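Local coordinates for hypothetical protein (Chromobacterium violaceum, PDB 2O3I), which is of unknown function but belongs to the DUF917 family, whose domains resemble S-methyl thiohydantoin desulfurase, at residues G26-A31 with E327-F332; C293-Q298 with I320-E325; N299-A304 with F332-L337; S310-T315 with L380-P385. The protein carries 2 engineered substitutions. All coordinates share one frame; numbering follows the deposited sequence.

From the N terminus the chain first reaches 26-31, at the start of helix 28-35. Contact 1 closes on 327-332 after some 295 residues, joining the N-terminal and C-terminal family regions. Contact 2 (293-298 with 320-325) nests inside that long loop and closes a short one within the antiparallel sheet. Contact 3 (299-304 with 332-337) crosses contacts 1 and 2. It shares Phe332 with contact 1, and its centre is about 6 Å from that of contact 2. Contact 4 (310-315 with 380-385) crosses the other three and ties the chain after helix 367-379 to the sheet. Its centre lies about 28 Å from that of contact 1.

Contact 1: residues G26-A31 with E327-F332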
loop_
_atom_site.group_PDB
_atom_site.type_symbol
_atom_site.label_atom_id
_atom_site.label_comp_id
_atom_site.label_asym_id
_atom_site.label_seq_id
_atom_site.Cartn_x
_atom_site.Cartn_y
_atom_site.Cartn_z
ATOM N N GLY A 26 7.627 21.852 -0.329
ATOM C CA GLY A 26 7.768 21.825 1.115
ATOM C C GLY A 26 7.882 23.220 1.691
ATOM O O GLY A 26 8.455 24.105 1.065
ATOM N N THR A 27 7.345 23.413 2.891
ATOM C CA THR A 27 7.374 24.714 3.552
ATOM C C THR A 27 8.738 25.044 4.129
ATOM O O THR A 27 9.492 24.153 4.535
ATOM C CB THR A 27 6.379 24.783 4.720
ATOM O OG1 THR A 27 6.832 23.921 5.771
ATOM C CG2 THR A 27 4.985 24.346 4.274
HETATM N N MSE A 28 9.048 26.335 4.161
HETATM C CA MSE A 28 10.303 26.797 4.725
HETATM C C MSE A 28 10.223 26.525 6.221
HETATM O O MSE A 28 11.234 26.315 6.890
HETATM C CB MSE A 28 10.479 28.293 4.467
HETATM C CG MSE A 28 10.760 28.638 3.018
HETATM SE SE MSE A 28 10.616 30.535 2.672
HETATM C CE MSE A 28 12.301 31.134 3.395
ATOM N N ILE A 29 9.000 26.516 6.734
ATOM C CA ILE A 29 8.763 26.267 8.146
ATOM C C ILE A 29 9.366 24.934 8.570
ATOM O O ILE A 29 10.149 24.870 9.517
ATOM C CB ILE A 29 7.261 26.266 8.440
ATOM C CG1 ILE A 29 6.647 27.578 7.928
ATOM C CG2 ILE A 29 7.030 26.071 9.938
ATOM C CD1 ILE A 29 5.128 27.663 8.017
ATOM N N SER A 30 9.008 23.867 7.861
ATOM C CA SER A 30 9.531 22.548 8.187
ATOM C C SER A 30 11.006 22.449 7.806
ATOM O O SER A 30 11.755 21.699 8.415
ATOM C CB SER A 30 8.724 21.449 7.479
ATOM O OG SER A 30 8.992 21.404 6.089
ATOM N N ALA A 31 11.424 23.205 6.795
ATOM C CA ALA A 31 12.822 23.184 6.378
ATOM C C ALA A 31 13.679 23.829 7.466
ATOM O O ALA A 31 14.771 23.350 7.767
ATOM C CB ALA A 31 13.000 23.926 5.061
ATOM N N GLU A 327 10.088 44.786 3.085
ATOM C CA GLU A 327 11.175 44.317 3.935
ATOM C C GLU A 327 10.739 43.005 4.569
ATOM O O GLU A 327 9.627 42.896 5.083
ATOM C CB GLU A 327 11.477 45.342 5.032
ATOM C CG GLU A 327 11.777 46.752 4.525
ATOM C CD GLU A 327 13.181 46.913 3.954
ATOM O OE1 GLU A 327 13.468 47.993 3.392
ATOM O OE2 GLU A 327 13.997 45.973 4.072
ATOM N N GLY A 328 11.606 42.004 4.523
ATOM C CA GLY A 328 11.259 40.724 5.113
ATOM C C GLY A 328 11.154 39.599 4.104
ATOM O O GLY A 328 11.612 39.725 2.970
ATOM N N GLN A 329 10.545 38.495 4.523
ATOM C CA GLN A 329 10.377 37.328 3.669
ATOM C C GLN A 329 9.765 37.730 2.334
ATOM O O GLN A 329 8.658 38.257 2.278
ATOM C CB GLN A 329 9.491 36.292 4.367
ATOM C CG GLN A 329 9.477 34.920 3.698
ATOM C CD GLN A 329 10.871 34.352 3.495
ATOM O OE1 GLN A 329 11.658 34.250 4.438
ATOM N NE2 GLN A 329 11.183 33.976 2.259
ATOM N N HIS A 330 10.502 37.469 1.260
ATOM C CA HIS A 330 10.066 37.807 -0.089
ATOM C C HIS A 330 9.463 36.624 -0.836
ATOM O O HIS A 330 8.591 36.811 -1.687
ATOM C CB HIS A 330 11.249 38.358 -0.892
ATOM C CG HIS A 330 11.873 39.581 -0.290
ATOM N ND1 HIS A 330 11.178 40.757 -0.097
ATOM C CD2 HIS A 330 13.132 39.812 0.157
ATOM C CE1 HIS A 330 11.980 41.659 0.441
ATOM N NE2 HIS A 330 13.171 41.110 0.605
ATOM N N VAL A 331 9.937 35.416 -0.521
ATOM C CA VAL A 331 9.463 34.196 -1.179
ATOM C C VAL A 331 8.662 33.257 -0.267
ATOM O O VAL A 331 9.004 33.031 0.896
ATOM C CB VAL A 331 10.643 33.413 -1.817
ATOM C CG1 VAL A 331 11.389 34.321 -2.775
ATOM C CG2 VAL A 331 11.589 32.874 -0.733
ATOM N N PHE A 332 7.586 32.708 -0.822
ATOM C CA PHE A 332 6.702 31.824 -0.077
ATOM C C PHE A 332 6.182 30.679 -0.935
ATOM O O PHE A 332 5.945 30.841 -2.133
ATOM C CB PHE A 332 5.472 32.592 0.416
ATOM C CG PHE A 332 5.762 33.659 1.425
ATOM C CD1 PHE A 332 5.572 33.411 2.785
ATOM C CD2 PHE A 332 6.176 34.924 1.022
ATOM C CE1 PHE A 332 5.788 34.408 3.731
ATOM C CE2 PHE A 332 6.397 35.933 1.957
ATOM C CZ PHE A 332 6.203 35.676 3.316
#
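Met28, a selenomethionine, overlaps the side-chain amide of Gln329 with its terminal methyl, which meets that amide obliquely and not squarely over its face. The contact joins the first turn of helix 28-35, with Thr27 at the N-cap position, to the loop between strand 319-324 and helix 334-337. It thus bridges the N-terminal and C-terminal S-Me-THD-like family regions. The two side chains come from opposite directions. Met28 CE is equally near both polar ends of the amide, 3.3 Å from Gln329 NE2 and 3.3 Å from Gln329 OE1. The Met28 chain runs extended as far as SE and then bends (chi3 78°), which turns the methyl against this group.

The amide is held in place by other bonds. Gln329 NE2 donates to Val331 O at 2.7 Å, on a lone pair in the carbonyl plane, though the oxygen is tilted 30° out of the amide plane. Gln329 OE1 is bonded to Arg32, farther along helix 28-35. This leaves the amide little freedom to rotate. The chain of Gln329 bends at chi2, and its CG lies 3.4 Å above one face of the Phe332 ring, toward the rim. Leu14 and Cys18 of helix 10-19 also pack on Met28. The selenium is close to Val331: Met28 SE is 3.5 Å from Val331 O and 4.2 Å from Val331 CG2.

Contact 2: residues C293-Q298 with I320-E325; sequences CTVLYQ and ISYFVE
Val295 sets CG1 anti to its own N (chi1 178°), and Ile320 places CG2 in the same way. Tyr322 turns its CG anti to the carbonyl carbon (chi1 -48°). These groups meet inside the antiparallel sheet. Strands 292-297 and 319-324 belong to this sheet but do not pair with each other. They face one another through side chains, and the nearest CA atoms, those of Val295 and Ile320, are 8.2 Å apart.

Val295 CG1 touches Ile320 CG2 at 3.9 Å as the two side chains slide past each other. The same methyl is 3.7 Å from Tyr322 OH. Tyr322 reaches over from the opposite direction, so one valine is gripped by a branched side chain and by the end of an aromatic one. Val284 of the neighbouring strand and Ser301 pack around the same valine, and the contact is buried. The hydroxyl is probably hydrogen-bonded to the side-chain amide of Asn334. Across the two strands the contact is van der Waals packing. The second methyl of the valine approaches the tyrosine ring at the edge, near its plane, with Val295 CG2 4.1 Å from Tyr322 CE1.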
loop_
_atom_site.group_PDB
_atom_site.type_symbol
_atom_site.label_atom_id
_atom_site.label_comp_id
_atom_site.label_asym_id
_atom_site.label_seq_id
_atom_site.Cartn_x
_atom_site.Cartn_y
_atom_site.Cartn_z
ATOM N N CYS A 293 -6.159 38.045 -10.507
ATOM C CA CYS A 293 -5.280 36.974 -10.938
ATOM C C CYS A 293 -5.468 35.819 -9.973
ATOM O O CYS A 293 -5.436 36.001 -8.754
ATOM C CB CYS A 293 -3.816 37.416 -10.914
ATOM S SG CYS A 293 -2.654 36.069 -11.285
ATOM N N THR A 294 -5.668 34.630 -10.520
ATOM C CA THR A 294 -5.856 33.455 -9.693
ATOM C C THR A 294 -4.800 32.413 -10.030
ATOM O O THR A 294 -4.633 32.028 -11.187
ATOM C CB THR A 294 -7.252 32.850 -9.908
ATOM O OG1 THR A 294 -8.236 33.888 -9.799
ATOM C CG2 THR A 294 -7.532 31.775 -8.869
ATOM N N VAL A 295 -4.069 31.979 -9.013
ATOM C CA VAL A 295 -3.045 30.968 -9.201
ATOM C C VAL A 295 -3.596 29.663 -8.624
ATOM O O VAL A 295 -3.892 29.580 -7.433
ATOM C CB VAL A 295 -1.736 31.367 -8.479
ATOM C CG1 VAL A 295 -0.685 30.274 -8.641
ATOM C CG2 VAL A 295 -1.220 32.679 -9.044
ATOM N N LEU A 296 -3.759 28.657 -9.478
ATOM C CA LEU A 296 -4.292 27.374 -9.038
ATOM C C LEU A 296 -3.165 26.436 -8.638
ATOM O O LEU A 296 -2.145 26.343 -9.329
ATOM C CB LEU A 296 -5.121 26.738 -10.155
ATOM C CG LEU A 296 -6.228 27.594 -10.778
ATOM C CD1 LEU A 296 -6.937 26.773 -11.850
ATOM C CD2 LEU A 296 -7.214 28.057 -9.711
ATOM N N TYR A 297 -3.349 25.728 -7.527
ATOM C CA TYR A 297 -2.316 24.817 -7.057
ATOM C C TYR A 297 -2.844 23.562 -6.380
ATOM O O TYR A 297 -3.932 23.561 -5.810
ATOM C CB TYR A 297 -1.397 25.540 -6.069
ATOM C CG TYR A 297 -2.058 25.892 -4.748
ATOM C CD1 TYR A 297 -2.798 27.069 -4.599
ATOM C CD2 TYR A 297 -1.949 25.041 -3.646
ATOM C CE1 TYR A 297 -3.414 27.391 -3.381
ATOM C CE2 TYR A 297 -2.560 25.349 -2.428
ATOM C CZ TYR A 297 -3.290 26.523 -2.303
ATOM O OH TYR A 297 -3.903 26.818 -1.108
ATOM N N GLN A 298 -2.067 22.488 -6.465
ATOM C CA GLN A 298 -2.398 21.239 -5.792
ATOM C C GLN A 298 -1.594 21.496 -4.516
ATOM O O GLN A 298 -2.143 21.630 -3.420
ATOM C CB GLN A 298 -1.837 20.059 -6.561
ATOM N N ILE A 320 5.726 29.060 -11.446
ATOM C CA ILE A 320 4.925 30.217 -11.086
ATOM C C ILE A 320 5.305 30.480 -9.647
ATOM O O ILE A 320 5.136 29.610 -8.790
ATOM C CB ILE A 320 3.421 29.889 -11.209
ATOM C CG1 ILE A 320 3.074 29.701 -12.688
ATOM C CG2 ILE A 320 2.580 30.994 -10.590
ATOM C CD1 ILE A 320 1.742 29.009 -12.939
ATOM N N SER A 321 5.845 31.666 -9.385
ATOM C CA SER A 321 6.286 31.999 -8.035
ATOM C C SER A 321 5.918 33.403 -7.596
ATOM O O SER A 321 5.884 34.334 -8.399
ATOM C CB SER A 321 7.805 31.829 -7.915
ATOM O OG SER A 321 8.177 30.486 -8.125
ATOM N N TYR A 322 5.671 33.546 -6.301
ATOM C CA TYR A 322 5.300 34.829 -5.733
ATOM C C TYR A 322 6.538 35.598 -5.298
ATOM O O TYR A 322 7.603 35.018 -5.049
ATOM C CB TYR A 322 4.415 34.638 -4.497
ATOM C CG TYR A 322 3.269 33.670 -4.663
ATOM C CD1 TYR A 322 2.230 33.933 -5.555
ATOM C CD2 TYR A 322 3.228 32.485 -3.927
ATOM C CE1 TYR A 322 1.179 33.035 -5.712
ATOM C CE2 TYR A 322 2.184 31.582 -4.074
ATOM C CZ TYR A 322 1.165 31.860 -4.969
ATOM O OH TYR A 322 0.149 30.955 -5.142
ATOM N N PHE A 323 6.383 36.914 -5.230
ATOM C CA PHE A 323 7.426 37.782 -4.731
ATOM C C PHE A 323 6.728 38.890 -3.960
ATOM O O PHE A 323 6.001 39.708 -4.526
ATOM C CB PHE A 323 8.308 38.388 -5.827
ATOM C CG PHE A 323 9.473 39.166 -5.268
ATOM C CD1 PHE A 323 9.310 40.483 -4.826
ATOM C CD2 PHE A 323 10.700 38.536 -5.047
ATOM C CE1 PHE A 323 10.344 41.154 -4.164
ATOM C CE2 PHE A 323 11.744 39.203 -4.383
ATOM C CZ PHE A 323 11.563 40.511 -3.940
ATOM N N VAL A 324 6.937 38.890 -2.651
ATOM C CA VAL A 324 6.338 39.888 -1.796
ATOM C C VAL A 324 7.356 41.005 -1.571
ATOM O O VAL A 324 8.370 40.819 -0.900
ATOM C CB VAL A 324 5.921 39.267 -0.452
ATOM C CG1 VAL A 324 5.046 40.250 0.332
ATOM C CG2 VAL A 324 5.176 37.960 -0.702
ATOM N N GLU A 325 7.077 42.165 -2.152
ATOM C CA GLU A 325 7.960 43.311 -2.031
ATOM C C GLU A 325 7.936 43.891 -0.620
ATOM O O GLU A 325 7.043 43.589 0.175
ATOM C CB GLU A 325 7.557 44.378 -3.048
ATOM C CG GLU A 325 7.717 43.929 -4.494
ATOM C CD GLU A 325 7.411 45.029 -5.494
ATOM O OE1 GLU A 325 7.783 44.873 -6.678
ATOM O OE2 GLU A 325 6.796 46.044 -5.098
#

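Contact 3: residues N299-A304 with F332-L337; sequences NESLLA and FSNGDL
The flat amide of Asn334 meets Asn299 O and Ser301 OG at its rim, and the ring of Tyr297 lies over one of its faces. Asn299 O is close to the amide plane, as is the Tyr322 hydroxyl at another part of the rim. Ser301 OG is slightly out of it. The second flat group is the carboxylate of Asp336. Ser333 OG donates to Asp336 OD1 at 2.6 Å from above the carboxylate plane, 50° out of it.

Asn334 belongs to a short, weakly bonded helix that begins after Ser333. Ser333 and Asp336 form a capping box: Asp336 N donates to Ser333 OG at 3.0 Å, with an N-H...O angle of 156°, and Ser333 N returns a weak bond to Asp336 OD1. That carboxylate also takes the backbone N of Met28, at the start of helix 28-35. On the other segment, Leu302 and Leu303 both face Leu296 in a classic beta bulge.

A water links the capped helix to the turn leading into strand 301-306. It accepts from Gly335 N at 3.0 Å and donates weakly to Asn299 O. The amide would give another link if turned over. The atom modelled as Asn334 OD1 is 2.8 Å from Asn299 O and 3.1 Å from Ser301 OG. Two acceptors would then face each other. This suggests that the NH2 really lies on that side, where it could donate to Asn299 O and perhaps to Ser301 OG.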
loop_
_atom_site.group_PDB
_atom_site.type_symbol
_atom_site.label_atom_id
_atom_site.label_comp_id
_atom_site.label_asym_id
_atom_site.label_seq_id
_atom_site.Cartn_x
_atom_site.Cartn_y
_atom_site.Cartn_z
ATOM N N ASN A 299 -0.283 21.574 -4.698
ATOM C CA ASN A 299 0.668 21.919 -3.646
ATOM C C ASN A 299 1.457 22.970 -4.405
ATOM O O ASN A 299 1.588 24.122 -3.984
ATOM C CB ASN A 299 1.588 20.749 -3.287
ATOM C CG ASN A 299 0.971 19.810 -2.268
ATOM O OD1 ASN A 299 0.425 20.250 -1.254
ATOM N ND2 ASN A 299 1.070 18.508 -2.521
ATOM N N GLU A 300 1.943 22.549 -5.568
ATOM C CA GLU A 300 2.696 23.405 -6.460
ATOM C C GLU A 300 1.710 24.252 -7.246
ATOM O O GLU A 300 0.580 23.837 -7.488
ATOM C CB GLU A 300 3.508 22.563 -7.451
ATOM C CG GLU A 300 4.701 21.805 -6.875
ATOM C CD GLU A 300 4.325 20.729 -5.869
ATOM O OE1 GLU A 300 3.402 19.931 -6.146
ATOM O OE2 GLU A 300 4.972 20.675 -4.799
ATOM N N SER A 301 2.135 25.443 -7.640
ATOM C CA SER A 301 1.285 26.297 -8.446
ATOM C C SER A 301 1.411 25.750 -9.867
ATOM O O SER A 301 2.515 25.484 -10.335
ATOM C CB SER A 301 1.766 27.743 -8.369
ATOM O OG SER A 301 1.606 28.233 -7.049
ATOM N N LEU A 302 0.282 25.579 -10.544
ATOM C CA LEU A 302 0.279 25.016 -11.887
ATOM C C LEU A 302 -0.280 25.932 -12.977
ATOM O O LEU A 302 0.086 25.810 -14.145
ATOM C CB LEU A 302 -0.497 23.697 -11.863
ATOM C CG LEU A 302 0.079 22.655 -10.898
ATOM C CD1 LEU A 302 -0.937 21.551 -10.657
ATOM C CD2 LEU A 302 1.378 22.089 -11.467
ATOM N N LEU A 303 -1.174 26.835 -12.596
ATOM C CA LEU A 303 -1.759 27.766 -13.545
ATOM C C LEU A 303 -1.991 29.139 -12.927
ATOM O O LEU A 303 -2.166 29.268 -11.713
ATOM C CB LEU A 303 -3.099 27.247 -14.065
ATOM C CG LEU A 303 -3.185 25.877 -14.731
ATOM C CD1 LEU A 303 -3.348 24.794 -13.675
ATOM C CD2 LEU A 303 -4.380 25.871 -15.673
ATOM N N ALA A 304 -1.989 30.156 -13.781
ATOM C CA ALA A 304 -2.234 31.531 -13.373
ATOM C C ALA A 304 -3.268 32.087 -14.352
ATOM O O ALA A 304 -3.041 32.109 -15.565
ATOM C CB ALA A 304 -0.943 32.348 -13.432
ATOM N N PHE A 332 7.586 32.708 -0.822
ATOM C CA PHE A 332 6.702 31.824 -0.077
ATOM C C PHE A 332 6.182 30.679 -0.935
ATOM O O PHE A 332 5.945 30.841 -2.133
ATOM C CB PHE A 332 5.472 32.592 0.416
ATOM C CG PHE A 332 5.762 33.659 1.425
ATOM C CD1 PHE A 332 5.572 33.411 2.785
ATOM C CD2 PHE A 332 6.176 34.924 1.022
ATOM C CE1 PHE A 332 5.788 34.408 3.731
ATOM C CE2 PHE A 332 6.397 35.933 1.957
ATOM C CZ PHE A 332 6.203 35.676 3.316
ATOM N N SER A 333 5.999 29.523 -0.309
ATOM C CA SER A 333 5.410 28.384 -0.996
ATOM C C SER A 333 3.937 28.579 -0.636
ATOM O O SER A 333 3.623 29.324 0.293
ATOM C CB SER A 333 5.899 27.058 -0.406
ATOM O OG SER A 333 5.340 26.840 0.880
ATOM N N ASN A 334 3.037 27.930 -1.355
ATOM C CA ASN A 334 1.618 28.065 -1.051
ATOM C C ASN A 334 1.353 27.739 0.419
ATOM O O ASN A 334 0.539 28.393 1.072
ATOM C CB ASN A 334 0.803 27.156 -1.965
ATOM C CG ASN A 334 0.820 27.633 -3.402
ATOM O OD1 ASN A 334 1.072 26.858 -4.326
ATOM N ND2 ASN A 334 0.551 28.923 -3.597
ATOM N N GLY A 335 2.046 26.733 0.939
ATOM C CA GLY A 335 1.863 26.388 2.334
ATOM C C GLY A 335 2.333 27.527 3.233
ATOM O O GLY A 335 1.696 27.835 4.245
ATOM N N ASP A 336 3.442 28.163 2.864
ATOM C CA ASP A 336 3.984 29.259 3.659
ATOM C C ASP A 336 3.092 30.502 3.690
ATOM O O ASP A 336 3.126 31.262 4.658
ATOM C CB ASP A 336 5.382 29.642 3.161
ATOM C CG ASP A 336 6.428 28.592 3.492
ATOM O OD1 ASP A 336 7.016 28.019 2.550
ATOM O OD2 ASP A 336 6.662 28.340 4.694
ATOM N N LEU A 337 2.302 30.714 2.642
ATOM C CA LEU A 337 1.413 31.877 2.600
ATOM C C LEU A 337 0.281 31.796 3.616
ATOM O O LEU A 337 -0.175 32.821 4.106
ATOM C CB LEU A 337 0.813 32.072 1.203
ATOM C CG LEU A 337 1.675 32.728 0.120
ATOM C CD1 LEU A 337 0.833 32.908 -1.132
ATOM C CD2 LEU A 337 2.196 34.078 0.596
HETATM O O HOH W 1 2.862 24.488 -0.865
#

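Contact 4: residues S310-T315 with L380-P385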
loop_
_atom_site.group_PDB
_atom_site.type_symbol
_atom_site.label_atom_id
_atom_site.label_comp_id
_atom_site.label_asym_id
_atom_site.label_seq_id
_atom_site.Cartn_x
_atom_site.Cartn_y
_atom_site.Cartn_z
ATOM N N SER A 310 -9.106 34.711 -21.917
ATOM C CA SER A 310 -9.597 33.362 -22.215
ATOM C C SER A 310 -8.524 32.290 -22.066
ATOM O O SER A 310 -8.831 31.118 -21.869
ATOM C CB SER A 310 -10.135 33.314 -23.642
ATOM O OG SER A 310 -11.014 34.395 -23.889
ATOM N N HIS A 311 -7.267 32.696 -22.189
ATOM C CA HIS A 311 -6.150 31.775 -22.060
ATOM C C HIS A 311 -5.397 32.099 -20.769
ATOM O O HIS A 311 -5.370 33.250 -20.333
ATOM C CB HIS A 311 -5.208 31.927 -23.252
ATOM C CG HIS A 311 -4.614 33.294 -23.375
ATOM N ND1 HIS A 311 -5.276 34.343 -23.975
ATOM C CD2 HIS A 311 -3.432 33.794 -22.941
ATOM C CE1 HIS A 311 -4.529 35.431 -23.905
ATOM N NE2 HIS A 311 -3.406 35.126 -23.282
ATOM N N PRO A 312 -4.774 31.089 -20.140
ATOM C CA PRO A 312 -4.040 31.354 -18.897
ATOM C C PRO A 312 -2.773 32.182 -19.112
ATOM O O PRO A 312 -2.193 32.178 -20.200
ATOM C CB PRO A 312 -3.744 29.952 -18.370
ATOM C CG PRO A 312 -3.601 29.151 -19.613
ATOM C CD PRO A 312 -4.735 29.654 -20.479
ATOM N N LEU A 313 -2.356 32.899 -18.072
ATOM C CA LEU A 313 -1.155 33.728 -18.138
ATOM C C LEU A 313 0.088 32.852 -18.249
ATOM O O LEU A 313 1.038 33.185 -18.963
ATOM C CB LEU A 313 -1.040 34.597 -16.884
ATOM C CG LEU A 313 -1.975 35.797 -16.742
ATOM C CD1 LEU A 313 -1.874 36.343 -15.333
ATOM C CD2 LEU A 313 -1.593 36.864 -17.757
ATOM N N ALA A 314 0.073 31.737 -17.527
ATOM C CA ALA A 314 1.186 30.798 -17.539
ATOM C C ALA A 314 0.698 29.417 -17.147
ATOM O O ALA A 314 -0.354 29.266 -16.530
ATOM C CB ALA A 314 2.290 31.255 -16.583
ATOM N N THR A 315 1.484 28.411 -17.497
ATOM C CA THR A 315 1.127 27.038 -17.207
ATOM C C THR A 315 2.394 26.224 -17.013
ATOM O O THR A 315 3.431 26.539 -17.594
ATOM C CB THR A 315 0.317 26.453 -18.383
ATOM O OG1 THR A 315 -0.946 27.122 -18.463
ATOM C CG2 THR A 315 0.093 24.977 -18.213
ATOM N N LEU A 380 -6.940 19.460 -14.014
ATOM C CA LEU A 380 -7.296 20.758 -13.458
ATOM C C LEU A 380 -8.070 21.614 -14.457
ATOM O O LEU A 380 -8.152 22.837 -14.312
ATOM C CB LEU A 380 -6.048 21.512 -12.992
ATOM C CG LEU A 380 -5.463 21.117 -11.635
ATOM C CD1 LEU A 380 -4.719 19.792 -11.738
ATOM C CD2 LEU A 380 -4.524 22.217 -11.171
ATOM N N GLY A 381 -8.620 20.974 -15.483
ATOM C CA GLY A 381 -9.412 21.703 -16.459
ATOM C C GLY A 381 -8.739 22.364 -17.654
ATOM O O GLY A 381 -9.440 22.812 -18.564
ATOM N N TYR A 382 -7.412 22.461 -17.673
ATOM C CA TYR A 382 -6.751 23.077 -18.822
ATOM C C TYR A 382 -6.341 22.009 -19.816
ATOM O O TYR A 382 -5.508 21.159 -19.514
ATOM C CB TYR A 382 -5.513 23.880 -18.412
ATOM C CG TYR A 382 -4.802 24.502 -19.598
ATOM C CD1 TYR A 382 -3.661 23.913 -20.153
ATOM C CD2 TYR A 382 -5.307 25.650 -20.204
ATOM C CE1 TYR A 382 -3.047 24.461 -21.289
ATOM C CE2 TYR A 382 -4.708 26.201 -21.329
ATOM C CZ TYR A 382 -3.582 25.608 -21.868
ATOM O OH TYR A 382 -3.000 26.171 -22.980
ATOM N N LEU A 383 -6.925 22.059 -21.006
ATOM C CA LEU A 383 -6.613 21.079 -22.029
ATOM C C LEU A 383 -6.008 21.710 -23.282
ATOM O O LEU A 383 -6.031 21.118 -24.359
ATOM C CB LEU A 383 -7.869 20.272 -22.377
ATOM C CG LEU A 383 -8.430 19.382 -21.257
ATOM C CD1 LEU A 383 -9.191 20.225 -20.250
ATOM C CD2 LEU A 383 -9.349 18.329 -21.850
ATOM N N GLY A 384 -5.458 22.909 -23.129
ATOM C CA GLY A 384 -4.834 23.589 -24.250
ATOM C C GLY A 384 -3.389 23.144 -24.422
ATOM O O GLY A 384 -2.957 22.195 -23.779
ATOM N N PRO A 385 -2.608 23.808 -25.281
ATOM C CA PRO A 385 -1.220 23.378 -25.448
ATOM C C PRO A 385 -0.303 24.083 -24.461
ATOM O O PRO A 385 -0.723 25.003 -23.768
ATOM C CB PRO A 385 -0.924 23.779 -26.883
ATOM C CG PRO A 385 -1.630 25.109 -26.972
ATOM C CD PRO A 385 -2.967 24.825 -26.289
#
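Pro312 and Tyr382 make the tight part of this contact, yet both are only partly buried. Pro312 CG and Pro312 CD both lie 3.6 Å from Tyr382 CE2, and the two side chains cross at about a right angle. The proline approaches the ring obliquely. Tyr382 carries CG anti to its N (chi1 179°), which swings the ring out toward 310-315.

The looser packing lies on the buried side, at Thr315. Its OG1 sits over one face of the ring, and Thr315 CG2 comes only to 4.4 Å from Tyr382 CD1. The opposite face carries Gly384 N, 3.4 Å above the ring plane and over its centre. At the ring edge, in plane, Tyr382 OH donates to Pro385 O at 2.7 Å, on a lone pair. This bond and the backbone of Gly384 fold 382-385 around the tyrosine and hold the ring in its rotation. Leu303 packs on Tyr382, and Trp305 on Pro312, both from strand 301-306. Leu383 and Pro385 are exposed in the assembly.

The contact therefore lays an aromatic side chain from the segment after helix 367-379 against the antiparallel sheet. Tyr382 N closes the Schellman motif that ends this helix, with Gly381 as the C-prime residue.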